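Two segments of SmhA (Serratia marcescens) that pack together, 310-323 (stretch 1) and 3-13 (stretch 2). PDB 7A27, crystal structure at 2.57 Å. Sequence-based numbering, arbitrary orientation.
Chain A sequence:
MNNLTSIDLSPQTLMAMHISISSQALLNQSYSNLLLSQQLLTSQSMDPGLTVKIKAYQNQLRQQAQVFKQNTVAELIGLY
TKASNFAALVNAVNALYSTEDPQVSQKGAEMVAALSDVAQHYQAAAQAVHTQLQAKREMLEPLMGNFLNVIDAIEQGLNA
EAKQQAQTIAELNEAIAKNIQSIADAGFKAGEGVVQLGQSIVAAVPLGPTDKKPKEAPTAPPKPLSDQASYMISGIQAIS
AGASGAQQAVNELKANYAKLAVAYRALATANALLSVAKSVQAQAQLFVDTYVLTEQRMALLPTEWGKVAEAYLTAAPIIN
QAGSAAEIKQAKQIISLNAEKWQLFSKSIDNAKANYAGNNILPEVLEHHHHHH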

# COMPACT_ATOMS: atom_id res chain seq x y z
N GLU A 310 -18.81 -9.90 16.83
CA GLU A 310 -20.28 -9.93 17.04
C GLU A 310 -20.83 -11.28 16.54
O GLU A 310 -21.62 -11.91 17.26
CB GLU A 310 -20.98 -8.76 16.34
CG GLU A 310 -20.83 -7.39 16.98
CD GLU A 310 -21.44 -6.26 16.13
OE1 GLU A 310 -20.90 -5.10 16.18
OE2 GLU A 310 -22.44 -6.53 15.40
N ALA A 311 -20.41 -11.75 15.36
CA ALA A 311 -20.87 -13.00 14.75
C ALA A 311 -20.56 -14.19 15.66
O ALA A 311 -21.41 -15.08 15.78
CB ALA A 311 -20.22 -13.18 13.40
N TYR A 312 -19.37 -14.19 16.26
CA TYR A 312 -18.88 -15.28 17.14
C TYR A 312 -19.62 -15.24 18.49
O TYR A 312 -19.94 -16.32 19.02
CB TYR A 312 -17.36 -15.22 17.25
CG TYR A 312 -16.62 -16.05 16.24
CD1 TYR A 312 -16.65 -15.75 14.90
CD2 TYR A 312 -15.90 -17.16 16.63
CE1 TYR A 312 -15.99 -16.52 13.96
CE2 TYR A 312 -15.21 -17.94 15.71
CZ TYR A 312 -15.26 -17.62 14.37
OH TYR A 312 -14.62 -18.40 13.46
N LEU A 313 -19.90 -14.05 19.01
CA LEU A 313 -20.62 -13.85 20.30
C LEU A 313 -22.04 -14.42 20.20
O LEU A 313 -22.44 -15.13 21.14
CB LEU A 313 -20.64 -12.35 20.64
CG LEU A 313 -21.28 -11.99 21.97
CD1 LEU A 313 -20.58 -12.71 23.12
CD2 LEU A 313 -21.26 -10.49 22.21
N THR A 314 -22.75 -14.10 19.11
CA THR A 314 -24.13 -14.55 18.82
C THR A 314 -24.17 -16.06 18.56
O THR A 314 -25.17 -16.68 18.97
CB THR A 314 -24.79 -13.75 17.69
OG1 THR A 314 -24.01 -13.87 16.51
CG2 THR A 314 -24.95 -12.28 18.04
N ALA A 315 -23.14 -16.60 17.92
CA ALA A 315 -23.02 -18.02 17.53
C ALA A 315 -22.91 -18.94 18.74
O ALA A 315 -23.56 -20.00 18.72
CB ALA A 315 -21.83 -18.21 16.64
N ALA A 316 -22.13 -18.55 19.75
CA ALA A 316 -21.77 -19.38 20.92
C ALA A 316 -23.01 -19.95 21.64
O ALA A 316 -23.14 -21.17 21.74
CB ALA A 316 -20.88 -18.59 21.84
N PRO A 317 -23.95 -19.14 22.17
CA PRO A 317 -25.09 -19.69 22.89
C PRO A 317 -25.94 -20.64 22.02
O PRO A 317 -26.54 -21.55 22.57
CB PRO A 317 -25.91 -18.47 23.33
CG PRO A 317 -24.92 -17.33 23.30
CD PRO A 317 -23.99 -17.67 22.15
N ILE A 318 -25.96 -20.40 20.70
CA ILE A 318 -26.71 -21.23 19.71
C ILE A 318 -26.02 -22.60 19.59
O ILE A 318 -26.77 -23.63 19.60
CB ILE A 318 -26.83 -20.52 18.36
CG1 ILE A 318 -27.61 -19.20 18.48
CG2 ILE A 318 -27.42 -21.45 17.31
CD1 ILE A 318 -27.67 -18.38 17.20
N ILE A 319 -24.69 -22.63 19.52
CA ILE A 319 -23.88 -23.89 19.43
C ILE A 319 -24.09 -24.72 20.70
O ILE A 319 -23.97 -25.95 20.62
CB ILE A 319 -22.39 -23.59 19.21
CG1 ILE A 319 -22.17 -22.84 17.90
CG2 ILE A 319 -21.58 -24.88 19.28
CD1 ILE A 319 -20.75 -22.47 17.62
N ASN A 320 -24.36 -24.03 21.82
CA ASN A 320 -24.56 -24.61 23.18
C ASN A 320 -25.91 -25.35 23.22
O ASN A 320 -25.96 -26.41 23.87
CB ASN A 320 -24.49 -23.53 24.26
CG ASN A 320 -24.16 -24.04 25.64
OD1 ASN A 320 -23.84 -25.21 25.82
ND2 ASN A 320 -24.25 -23.16 26.62
N GLN A 321 -26.95 -24.83 22.54
CA GLN A 321 -28.32 -25.44 22.48
C GLN A 321 -28.26 -26.82 21.78
O GLN A 321 -29.11 -27.67 22.14
CB GLN A 321 -29.34 -24.56 21.74
CG GLN A 321 -29.58 -23.15 22.27
CD GLN A 321 -30.57 -22.35 21.43
OE1 GLN A 321 -30.62 -22.46 20.20
NE2 GLN A 321 -31.36 -21.49 22.06
N ALA A 322 -27.34 -27.03 20.83
CA ALA A 322 -27.15 -28.30 20.07
C ALA A 322 -26.77 -29.45 21.01
O ALA A 322 -25.56 -29.65 21.23
CB ALA A 322 -26.09 -28.12 19.01
N GLY A 323 -27.77 -30.22 21.48
CA GLY A 323 -27.60 -31.34 22.44
C GLY A 323 -28.01 -32.70 21.84
O GLY A 323 -27.89 -33.70 22.56
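Stretch 2 (3-13) NLTSIDLSPQT

How does the N-terminal stretch lie on the helix? Stretch 1 is helical for most of its length, the helix having begun earlier in the chain, and it is kinked at Pro317, whose nitrogen has no bond to the turn before. Stretch 2 is mostly loop or turn, with one short 3-10 segment from Leu4 to Ser6. It runs obliquely along the helix, in the overall opposite sense: Asp8 lies nearest Ala311, with CA to CA 6.0 Å, and the CA of Leu4 is 6.3 Å from the CA of Ile318. The closest backbone approach in this register is Ala315 CA to Ile7 CA, 5.2 Å, where the small alanine side chain points toward stretch 2.

What meets the start of stretch 1? Ala311 faces the later part of stretch 2, and its CB lies 3.4 Å from Asp8 O and also 3.4 Å from Gln12 NE2. Beside it, Tyr312 leaves the helix sideways, but its end comes nearer to stretch 2. Its hydroxyl donates a hydrogen bond to the backbone of Leu9, with Tyr312 OH to Leu9 O at 2.9 Å, while Leu9 CD2 sits over one face of the ring, 3.7 Å from the centroid and 8° off the normal. The same leucine is thus held through its carbonyl oxygen and packed against the ring through CD2.

Which residues fill the middle of the contact? Ala315 touches both Ile7 and Leu9: its CB is 3.8 Å from Ile7 CG2 and 3.9 Å from Leu9 CD2. Ile7 adopts psi 142° and points its side chain toward the helix, with chi1 p and chi2 t. One turn on from Ala315, Ile318 extends CD1 to within 3.9 Å of Ile7 CG2. Ile7 therefore packs against residues on two successive turns.

How does the contact close toward the end of the helix? Here the 3-10 segment takes over. Ile318 CG2 lies 3.8 Å from Leu4 N, so it packs against the backbone where the segment begins. That turn is braced from within: Ile7 N bonds to Leu4 O at 3.0 Å, and Ser6 OG donates to Asn3 O at 2.8 Å. Next, Ile319 brings CG1 to 3.8 Å from Ile7 CD1. The side chain of Leu4 starts sideways, yet its end comes nearer to the helix, with CD2 4.4 Å from Ile319 CA. Ala322, already in the loop, points toward stretch 2 and completes the apolar strip, its CB 4.0 Å from Leu4 CD1.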

# COMPACT_ATOMS: atom_id res chain seq x y z
N ASN A 3 -31.75 -20.99 15.53
CA ASN A 3 -31.19 -22.32 15.12
C ASN A 3 -29.82 -22.14 14.43
O ASN A 3 -29.46 -20.99 14.07
CB ASN A 3 -32.18 -23.11 14.25
CG ASN A 3 -31.95 -24.61 14.31
OD1 ASN A 3 -32.03 -25.21 15.38
ND2 ASN A 3 -31.66 -25.22 13.17
N LEU A 4 -29.04 -23.23 14.33
CA LEU A 4 -27.64 -23.33 13.83
C LEU A 4 -27.49 -22.79 12.42
O LEU A 4 -26.47 -22.20 12.13
CB LEU A 4 -27.26 -24.81 13.85
CG LEU A 4 -26.82 -25.33 15.22
CD1 LEU A 4 -27.24 -26.78 15.41
CD2 LEU A 4 -25.33 -25.11 15.41
N THR A 5 -28.47 -23.08 11.57
CA THR A 5 -28.63 -22.66 10.16
C THR A 5 -28.27 -21.18 9.95
O THR A 5 -27.99 -20.82 8.80
CB THR A 5 -30.06 -23.03 9.75
OG1 THR A 5 -30.30 -22.77 8.37
CG2 THR A 5 -31.11 -22.27 10.53
N SER A 6 -28.22 -20.35 11.00
CA SER A 6 -28.03 -18.88 10.94
C SER A 6 -26.64 -18.41 11.43
O SER A 6 -26.35 -17.22 11.28
CB SER A 6 -29.12 -18.18 11.71
OG SER A 6 -28.93 -18.39 13.11
N ILE A 7 -25.82 -19.26 12.04
CA ILE A 7 -24.49 -18.83 12.57
C ILE A 7 -23.52 -18.66 11.40
O ILE A 7 -23.54 -19.45 10.47
CB ILE A 7 -23.92 -19.72 13.69
CG1 ILE A 7 -23.58 -21.13 13.23
CG2 ILE A 7 -24.87 -19.76 14.87
CD1 ILE A 7 -22.76 -21.93 14.22
N ASP A 8 -22.70 -17.63 11.51
CA ASP A 8 -21.68 -17.19 10.53
C ASP A 8 -20.33 -17.18 11.25
O ASP A 8 -20.04 -16.20 11.94
CB ASP A 8 -22.09 -15.82 9.97
CG ASP A 8 -21.06 -15.16 9.07
OD1 ASP A 8 -20.26 -15.90 8.49
OD2 ASP A 8 -21.07 -13.93 8.97
N LEU A 9 -19.54 -18.24 11.13
CA LEU A 9 -18.18 -18.35 11.73
C LEU A 9 -17.12 -18.03 10.66
O LEU A 9 -15.94 -18.39 10.87
CB LEU A 9 -17.99 -19.77 12.28
CG LEU A 9 -18.90 -20.19 13.43
CD1 LEU A 9 -18.68 -21.64 13.81
CD2 LEU A 9 -18.66 -19.30 14.63
N SER A 10 -17.52 -17.37 9.58
CA SER A 10 -16.64 -17.04 8.42
C SER A 10 -15.75 -15.84 8.72
O SER A 10 -16.00 -15.09 9.68
CB SER A 10 -17.47 -16.76 7.18
OG SER A 10 -17.96 -15.42 7.18
N PRO A 11 -14.70 -15.65 7.90
CA PRO A 11 -13.85 -14.46 7.96
C PRO A 11 -14.53 -13.20 7.44
O PRO A 11 -13.92 -12.17 7.44
CB PRO A 11 -12.69 -14.73 6.99
CG PRO A 11 -12.80 -16.19 6.62
CD PRO A 11 -14.22 -16.62 6.92
N GLN A 12 -15.76 -13.32 6.93
CA GLN A 12 -16.51 -12.20 6.32
C GLN A 12 -15.63 -11.62 5.21
O GLN A 12 -14.92 -12.41 4.59
CB GLN A 12 -16.96 -11.25 7.44
CG GLN A 12 -17.66 -12.03 8.54
CD GLN A 12 -18.70 -11.28 9.30
OE1 GLN A 12 -19.17 -10.24 8.88
NE2 GLN A 12 -19.08 -11.84 10.44
N THR A 13 -15.62 -10.31 5.01
CA THR A 13 -14.85 -9.69 3.89
C THR A 13 -13.40 -9.43 4.30
O THR A 13 -12.78 -8.63 3.60
CB THR A 13 -15.53 -8.41 3.39
OG1 THR A 13 -15.48 -7.42 4.42
CG2 THR A 13 -16.96 -8.64 2.95